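Local coordinates for putative metal resistance protein (Proteus mirabilis, PDB 6C29), which forms the N-terminal periplasmic part of ScsB, a tandem immunoglobulin-fold region that primes the disulfide isomerase activity of ScsC, at residues S165-W178 against A200-T212. Sequence-based numbering, arbitrary orientation.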
ATOM      1  N   SER A 165      25.766  -4.164  -5.037  1.00 29.48           N
ATOM      2  CA  SER A 165      24.639  -4.197  -4.096  1.00 26.85           C
ATOM      3  C   SER A 165      23.928  -2.849  -3.955  1.00 22.47           C
ATOM      4  O   SER A 165      23.392  -2.535  -2.896  1.00 22.76           O
ATOM      5  CB  SER A 165      25.104  -4.662  -2.716  1.00 32.61           C
ATOM      6  OG  SER A 165      25.723  -5.929  -2.807  1.00 41.40           O
ATOM      7  N   GLN A 166      23.924  -2.081  -5.042  1.00 21.58           N
ATOM      8  CA  GLN A 166      23.304  -0.761  -5.084  1.00 21.32           C
ATOM      9  C   GLN A 166      22.455  -0.603  -6.338  1.00 16.79           C
ATOM     10  O   GLN A 166      22.937  -0.801  -7.464  1.00 17.60           O
ATOM     11  CB  GLN A 166      24.375   0.310  -5.060  1.00 25.83           C
ATOM     12  CG  GLN A 166      23.857   1.713  -5.032  1.00 32.46           C
ATOM     13  CD  GLN A 166      24.999   2.690  -5.044  1.00 42.84           C
ATOM     14  OE1 GLN A 166      25.764   2.771  -4.085  1.00 45.76           O
ATOM     15  NE2 GLN A 166      25.160   3.396  -6.154  1.00 45.71           N
ATOM     16  N   LEU A 167      21.186  -0.263  -6.139  1.00 16.60           N
ATOM     17  CA  LEU A 167      20.268   0.028  -7.231  1.00 16.64           C
ATOM     18  C   LEU A 167      20.264   1.501  -7.523  1.00 15.41           C
ATOM     19  O   LEU A 167      20.130   2.307  -6.597  1.00 15.52           O
ATOM     20  CB  LEU A 167      18.868  -0.430  -6.861  1.00 16.99           C
ATOM     21  CG  LEU A 167      17.704  -0.088  -7.791  1.00 16.32           C
ATOM     22  CD1 LEU A 167      17.805  -0.857  -9.055  1.00 18.28           C
ATOM     23  CD2 LEU A 167      16.364  -0.404  -7.083  1.00 18.12           C
ATOM     24  N   THR A 168      20.437   1.863  -8.792  1.00 16.60           N
ATOM     25  CA  THR A 168      20.344   3.255  -9.215  0.61 16.89           C
ATOM     26  C   THR A 168      19.230   3.421 -10.224  1.00 16.59           C
ATOM     27  O   THR A 168      19.108   2.619 -11.146  1.00 18.34           O
ATOM     28  CB  THR A 168      21.652   3.766  -9.837  0.61 21.39           C
ATOM     29  OG1 THR A 168      22.700   3.684  -8.865  0.61 23.97           O
ATOM     30  CG2 THR A 168      21.500   5.215 -10.297  0.61 20.85           C
ATOM     31  N   LEU A 169      18.422   4.470 -10.060  1.00 15.16           N
ATOM     32  CA  LEU A 169      17.345   4.822 -10.973  1.00 15.07           C
ATOM     33  C   LEU A 169      17.555   6.205 -11.548  1.00 16.30           C
ATOM     34  O   LEU A 169      18.066   7.101 -10.872  1.00 16.64           O
ATOM     35  CB  LEU A 169      15.982   4.829 -10.278  1.00 14.64           C
ATOM     36  CG  LEU A 169      15.572   3.685  -9.370  1.00 15.63           C
ATOM     37  CD1 LEU A 169      14.151   3.925  -8.788  1.00 18.52           C
ATOM     38  CD2 LEU A 169      15.643   2.391 -10.092  1.00 19.15           C
ATOM     39  N   SER A 170      17.088   6.374 -12.779  1.00 16.57           N
ATOM     40  CA  SER A 170      17.051   7.667 -13.422  0.54 18.69           C
ATOM     41  C   SER A 170      15.647   7.858 -13.950  1.00 16.46           C
ATOM     42  O   SER A 170      15.169   7.034 -14.725  1.00 17.45           O
ATOM     43  CB  SER A 170      18.092   7.745 -14.536  0.54 21.34           C
ATOM     44  OG  SER A 170      17.830   8.827 -15.403  0.54 23.09           O
ATOM     45  N   LEU A 171      14.977   8.907 -13.477  1.00 14.23           N
ATOM     46  CA  LEU A 171      13.570   9.150 -13.762  1.00 13.94           C
ATOM     47  C   LEU A 171      13.401  10.522 -14.371  1.00 15.69           C
ATOM     48  O   LEU A 171      13.830  11.524 -13.800  1.00 17.48           O
ATOM     49  CB  LEU A 171      12.724   9.041 -12.487  1.00 16.25           C
ATOM     50  CG  LEU A 171      12.912   7.757 -11.686  1.00 21.58           C
ATOM     51  CD1 LEU A 171      12.113   7.794 -10.404  1.00 24.84           C
ATOM     52  CD2 LEU A 171      12.474   6.552 -12.489  1.00 27.11           C
ATOM     53  N   GLN A 172      12.733  10.577 -15.509  1.00 15.72           N
ATOM     54  CA  GLN A 172      12.485  11.835 -16.186  1.00 15.20           C
ATOM     55  C   GLN A 172      11.066  12.307 -15.932  1.00 14.96           C
ATOM     56  O   GLN A 172      10.113  11.552 -16.134  1.00 16.67           O
ATOM     57  CB  GLN A 172      12.704  11.705 -17.686  1.00 18.08           C
ATOM     58  CG  GLN A 172      12.466  13.019 -18.404  1.00 23.21           C
ATOM     59  CD  GLN A 172      12.638  12.903 -19.913  1.00 34.73           C
ATOM     60  OE1 GLN A 172      12.082  12.003 -20.550  1.00 40.13           O
ATOM     61  NE2 GLN A 172      13.380  13.839 -20.492  1.00 41.51           N
ATOM     62  N   ARG A 173      10.916  13.542 -15.475  1.00 15.46           N
ATOM     63  CA  ARG A 173       9.597  14.103 -15.269  1.00 16.51           C
ATOM     64  C   ARG A 173       8.958  14.400 -16.617  1.00 19.45           C
ATOM     65  O   ARG A 173       9.619  14.884 -17.513  1.00 22.10           O
ATOM     66  CB  ARG A 173       9.671  15.353 -14.421  1.00 19.53           C
ATOM     67  CG  ARG A 173       8.295  15.769 -13.905  1.00 28.46           C
ATOM     68  CD  ARG A 173       8.334  16.857 -12.857  1.00 37.00           C
ATOM     69  NE  ARG A 173       6.986  17.395 -12.636  1.00 42.10           N
ATOM     70  CZ  ARG A 173       6.419  17.588 -11.454  1.00 39.57           C
ATOM     71  NH1 ARG A 173       7.058  17.287 -10.344  1.00 34.67           N
ATOM     72  NH2 ARG A 173       5.189  18.080 -11.387  1.00 42.61           N
ATOM     73  N   GLU A 174       7.677  14.073 -16.777  1.00 18.59           N
ATOM     74  CA  GLU A 174       6.999  14.222 -18.077  1.00 23.15           C
ATOM     75  C   GLU A 174       6.908  15.679 -18.489  1.00 25.01           C
ATOM     76  O   GLU A 174       7.216  16.063 -19.625  1.00 26.73           O
ATOM     77  CB  GLU A 174       5.595  13.618 -18.009  1.00 28.30           C
ATOM     78  CG  GLU A 174       4.863  13.625 -19.361  1.00 38.82           C
ATOM     79  CD  GLU A 174       3.419  13.144 -19.293  1.00 51.71           C
ATOM     80  OE1 GLU A 174       3.042  12.453 -18.325  1.00 48.43           O
ATOM     81  OE2 GLU A 174       2.660  13.461 -20.235  1.00 63.97           O
ATOM     82  N   GLN A 175       6.456  16.479 -17.542  1.00 24.38           N
ATOM     83  CA  GLN A 175       6.274  17.900 -17.693  1.00 29.85           C
ATOM     84  C   GLN A 175       6.806  18.645 -16.467  1.00 28.03           C
ATOM     85  O   GLN A 175       6.538  18.258 -15.327  1.00 27.85           O
ATOM     86  CB  GLN A 175       4.801  18.226 -17.886  1.00 39.21           C
ATOM     87  CG  GLN A 175       4.608  19.634 -18.337  1.00 55.68           C
ATOM     88  CD  GLN A 175       3.159  20.024 -18.433  1.00 71.90           C
ATOM     89  OE1 GLN A 175       2.270  19.178 -18.593  1.00 77.58           O
ATOM     90  NE2 GLN A 175       2.906  21.323 -18.324  1.00 76.29           N
ATOM     91  N   GLY A 176       7.560  19.701 -16.709  1.00 27.00           N
ATOM     92  CA  GLY A 176       8.090  20.518 -15.637  1.00 28.36           C
ATOM     93  C   GLY A 176       9.270  19.897 -14.912  1.00 23.08           C
ATOM     94  O   GLY A 176       9.911  18.963 -15.393  1.00 22.98           O
ATOM     95  N   ASP A 177       9.565  20.479 -13.761  1.00 18.89           N
ATOM     96  CA  ASP A 177      10.689  20.092 -12.925  1.00 17.15           C
ATOM     97  C   ASP A 177      10.249  19.365 -11.679  1.00 17.79           C
ATOM     98  O   ASP A 177       9.128  19.560 -11.213  1.00 19.10           O
ATOM     99  CB  ASP A 177      11.476  21.310 -12.467  1.00 18.74           C
ATOM    100  CG  ASP A 177      12.264  21.975 -13.590  1.00 25.71           C
ATOM    101  OD1 ASP A 177      12.337  21.395 -14.700  1.00 27.39           O
ATOM    102  OD2 ASP A 177      12.839  23.062 -13.322  1.00 26.41           O
ATOM    103  N   TRP A 178      11.149  18.562 -11.115  1.00 14.77           N
ATOM    104  CA  TRP A 178      10.892  17.950  -9.820  1.00 12.92           C
ATOM    105  C   TRP A 178      10.924  18.996  -8.717  1.00 14.22           C
ATOM    106  O   TRP A 178      11.783  19.885  -8.746  1.00 16.37           O
ATOM    107  CB  TRP A 178      11.907  16.857  -9.554  1.00 11.53           C
ATOM    108  CG  TRP A 178      11.822  15.707 -10.482  1.00 11.00           C
ATOM    109  CD1 TRP A 178      12.660  15.445 -11.542  1.00 11.80           C
ATOM    110  CD2 TRP A 178      10.881  14.640 -10.451  1.00 11.59           C
ATOM    111  NE1 TRP A 178      12.304  14.287 -12.149  1.00 12.29           N
ATOM    112  CE2 TRP A 178      11.205  13.770 -11.508  1.00 12.71           C
ATOM    113  CE3 TRP A 178       9.789  14.332  -9.634  1.00 11.41           C
ATOM    114  CZ2 TRP A 178      10.481  12.621 -11.769  1.00 13.46           C
ATOM    115  CZ3 TRP A 178       9.072  13.196  -9.891  1.00 12.05           C
ATOM    116  CH2 TRP A 178       9.405  12.353 -10.947  1.00 13.02           C
ATOM    117  N   ALA A 200      17.658  15.681  -7.427  1.00 11.42           N
ATOM    118  CA  ALA A 200      16.968  16.159  -8.618  1.00 12.30           C
ATOM    119  C   ALA A 200      17.534  17.457  -9.137  1.00 11.76           C
ATOM    120  O   ALA A 200      17.933  18.322  -8.361  1.00 12.26           O
ATOM    121  CB  ALA A 200      15.486  16.328  -8.339  1.00 13.47           C
ATOM    122  N   LYS A 201      17.578  17.573 -10.459  1.00 11.95           N
ATOM    123  CA  LYS A 201      17.906  18.827 -11.136  1.00 14.31           C
ATOM    124  C   LYS A 201      17.064  18.927 -12.386  1.00 14.26           C
ATOM    125  O   LYS A 201      17.051  18.013 -13.216  1.00 14.36           O
ATOM    126  CB  LYS A 201      19.384  18.922 -11.462  1.00 16.49           C
ATOM    127  CG  LYS A 201      19.702  20.317 -11.977  1.00 21.18           C
ATOM    128  CD  LYS A 201      21.155  20.572 -12.221  1.00 26.55           C
ATOM    129  CE  LYS A 201      21.355  22.062 -12.468  1.00 29.68           C
ATOM    130  NZ  LYS A 201      22.795  22.390 -12.628  1.00 32.33           N
ATOM    131  N   GLY A 202      16.286  19.992 -12.468  1.00 14.09           N
ATOM    132  CA  GLY A 202      15.370  20.136 -13.588  1.00 14.94           C
ATOM    133  C   GLY A 202      14.423  18.949 -13.645  1.00 15.74           C
ATOM    134  O   GLY A 202      13.838  18.578 -12.611  1.00 15.58           O
ATOM    135  N   ASP A 203      14.288  18.340 -14.821  1.00 16.67           N
ATOM    136  CA  ASP A 203      13.363  17.213 -14.979  1.00 16.26           C
ATOM    137  C   ASP A 203      13.975  15.851 -14.687  1.00 14.56           C
ATOM    138  O   ASP A 203      13.320  14.833 -14.895  1.00 13.77           O
ATOM    139  CB  ASP A 203      12.783  17.212 -16.393  1.00 17.79           C
ATOM    140  CG  ASP A 203      13.797  16.868 -17.467  1.00 24.13           C
ATOM    141  OD1 ASP A 203      14.989  16.657 -17.185  1.00 22.66           O
ATOM    142  OD2 ASP A 203      13.374  16.803 -18.646  1.00 27.33           O
ATOM    143  N   HIS A 204      15.194  15.837 -14.147  1.00 12.55           N
ATOM    144  CA  HIS A 204      15.922  14.612 -13.886  1.00 12.98           C
ATOM    145  C   HIS A 204      15.984  14.298 -12.403  1.00 12.69           C
ATOM    146  O   HIS A 204      16.400  15.129 -11.581  1.00 13.97           O
ATOM    147  CB  HIS A 204      17.330  14.725 -14.465  1.00 15.96           C
ATOM    148  CG  HIS A 204      18.207  13.562 -14.165  1.00 23.35           C
ATOM    149  ND1 HIS A 204      17.979  12.300 -14.669  1.00 25.61           N
ATOM    150  CD2 HIS A 204      19.296  13.462 -13.369  1.00 30.31           C
ATOM    151  CE1 HIS A 204      18.897  11.473 -14.194  1.00 28.52           C
ATOM    152  NE2 HIS A 204      19.708  12.154 -13.408  1.00 32.61           N
ATOM    153  N   LEU A 205      15.538  13.090 -12.067  1.00 12.94           N
ATOM    154  CA  LEU A 205      15.612  12.571 -10.708  1.00 12.70           C
ATOM    155  C   LEU A 205      16.484  11.316 -10.650  1.00 13.48           C
ATOM    156  O   LEU A 205      16.206  10.346 -11.347  1.00 14.86           O
ATOM    157  CB  LEU A 205      14.200  12.275 -10.217  1.00 12.85           C
ATOM    158  CG  LEU A 205      14.038  11.591  -8.853  1.00 13.33           C
ATOM    159  CD1 LEU A 205      14.604  12.404  -7.758  1.00 13.68           C
ATOM    160  CD2 LEU A 205      12.580  11.306  -8.563  1.00 12.89           C
ATOM    161  N   SER A 206      17.524  11.355  -9.834  1.00 13.13           N
ATOM    162  CA  SER A 206      18.392  10.213  -9.612  0.66 15.23           C
ATOM    163  C   SER A 206      18.098   9.636  -8.233  1.00 13.32           C
ATOM    164  O   SER A 206      17.919  10.377  -7.263  1.00 14.12           O
ATOM    165  CB  SER A 206      19.864  10.617  -9.728  0.66 18.78           C
ATOM    166  OG  SER A 206      20.708   9.510  -9.469  0.66 21.97           O
ATOM    167  N   VAL A 207      18.038   8.318  -8.153  1.00 12.88           N
ATOM    168  CA  VAL A 207      17.770   7.607  -6.928  1.00 13.06           C
ATOM    169  C   VAL A 207      18.813   6.539  -6.709  1.00 13.37           C
ATOM    170  O   VAL A 207      19.129   5.795  -7.639  1.00 15.55           O
ATOM    171  CB  VAL A 207      16.389   6.930  -6.975  1.00 14.56           C
ATOM    172  CG1 VAL A 207      16.042   6.315  -5.656  1.00 14.48           C
ATOM    173  CG2 VAL A 207      15.292   7.925  -7.404  1.00 14.67           C
ATOM    174  N   THR A 208      19.365   6.448  -5.513  1.00 12.35           N
ATOM    175  CA  THR A 208      20.220   5.321  -5.195  0.51 14.18           C
ATOM    176  C   THR A 208      19.684   4.642  -3.948  1.00 14.26           C
ATOM    177  O   THR A 208      19.218   5.295  -3.001  1.00 15.46           O
ATOM    178  CB  THR A 208      21.685   5.746  -5.008  0.51 18.61           C
ATOM    179  OG1 THR A 208      21.829   6.461  -3.780  0.51 19.01           O
ATOM    180  CG2 THR A 208      22.126   6.635  -6.172  0.51 22.71           C
ATOM    181  N   VAL A 209      19.699   3.310  -3.985  1.00 14.51           N
ATOM    182  CA  VAL A 209      19.149   2.461  -2.926  1.00 13.99           C
ATOM    183  C   VAL A 209      20.154   1.336  -2.619  1.00 15.87           C
ATOM    184  O   VAL A 209      20.553   0.607  -3.521  1.00 15.32           O
ATOM    185  CB  VAL A 209      17.799   1.824  -3.362  1.00 21.15           C
ATOM    186  CG1 VAL A 209      17.224   1.009  -2.237  1.00 26.95           C
ATOM    187  CG2 VAL A 209      16.819   2.888  -3.810  1.00 25.46           C
ATOM    188  N   ASP A 210      20.595   1.218  -1.368  1.00 16.96           N
ATOM    189  CA  ASP A 210      21.425   0.089  -0.957  1.00 20.33           C
ATOM    190  C   ASP A 210      20.558  -1.153  -0.819  1.00 17.74           C
ATOM    191  O   ASP A 210      19.433  -1.082  -0.335  1.00 19.71           O
ATOM    192  CB  ASP A 210      22.127   0.361   0.374  1.00 32.12           C
ATOM    193  CG  ASP A 210      23.172   1.454   0.275  1.00 49.43           C
ATOM    194  OD1 ASP A 210      23.798   1.593  -0.803  1.00 54.44           O
ATOM    195  OD2 ASP A 210      23.345   2.187   1.278  1.00 57.11           O
ATOM    196  N   VAL A 211      21.068  -2.274  -1.296  1.00 19.45           N
ATOM    197  CA  VAL A 211      20.337  -3.529  -1.261  1.00 20.73           C
ATOM    198  C   VAL A 211      21.064  -4.585  -0.437  1.00 24.96           C
ATOM    199  O   VAL A 211      22.292  -4.697  -0.502  1.00 26.67           O
ATOM    200  CB  VAL A 211      20.101  -4.059  -2.697  1.00 23.01           C
ATOM    201  CG1 VAL A 211      19.183  -5.275  -2.672  1.00 24.17           C
ATOM    202  CG2 VAL A 211      19.525  -2.985  -3.578  1.00 23.16           C
ATOM    203  N   THR A 212      20.313  -5.333   0.367  1.00 26.51           N
ATOM    204  CA  THR A 212      20.870  -6.490   1.061  1.00 30.31           C
ATOM    205  C   THR A 212      19.919  -7.681   0.949  1.00 34.71           C
ATOM    206  O   THR A 212      18.759  -7.530   0.570  1.00 32.27           O
ATOM    207  CB  THR A 212      21.149  -6.220   2.555  1.00 34.93           C
ATOM    208  OG1 THR A 212      19.919  -6.052   3.264  1.00 36.79           O
ATOM    209  CG2 THR A 212      22.034  -4.993   2.743  1.00 36.08           C
TER
HETATM  210  O   HOH W   1      20.728   8.019 -11.622  1.00 35.04           O
HETATM  211  O   HOH W   2      10.826  16.386 -19.638  1.00 37.04           O
HETATM  212  O   HOH W   3      14.311  19.628  -9.914  1.00 22.84           O
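Leu169 CB lies beside Val207 CB at 3.9 Å, and Leu171 CD1 meets Leu205 CD2 at 4.0 Å. These leucines and valines share one face of the sheet. Phe229 of strand 226-233 packs on Leu169 and Leu171.

Strands 166-173 and 204-212 pair antiparallel, their axes at 166°, as the two middle strands of a four-stranded immunoglobulin-fold sheet. Backbone bonds run both ways in the pairs Leu167-Val209, Leu169-Val207 and Leu171-Leu205. Val211 N to Ser165 O (2.8 Å) and Arg173 N to Asp203 O (2.8 Å) extend the ladder.

Trp178 comes in beyond the strand, where the chain returns. Its CG is anti to its own carbonyl carbon (chi1 -65°), which lays the indole across Leu205 at about a right angle. Leu205 CB sits over one ring face, 3.6 Å from the centroid of the five-membered ring, a CH-pi contact. Arg173 CB lies against the opposite face, toward the rim. Trp178 N donates to Gly202 O at 3.1 Å. Trp178 NE1 gives a weak bond to Asp203 O (3.0 Å), which thus takes two donors.

The pair is amphipathic: an apolar inner face, a hydrophilic outer one, and an indole held between Arg173 and Leu205 at the type II' turn, Lys201 to His204.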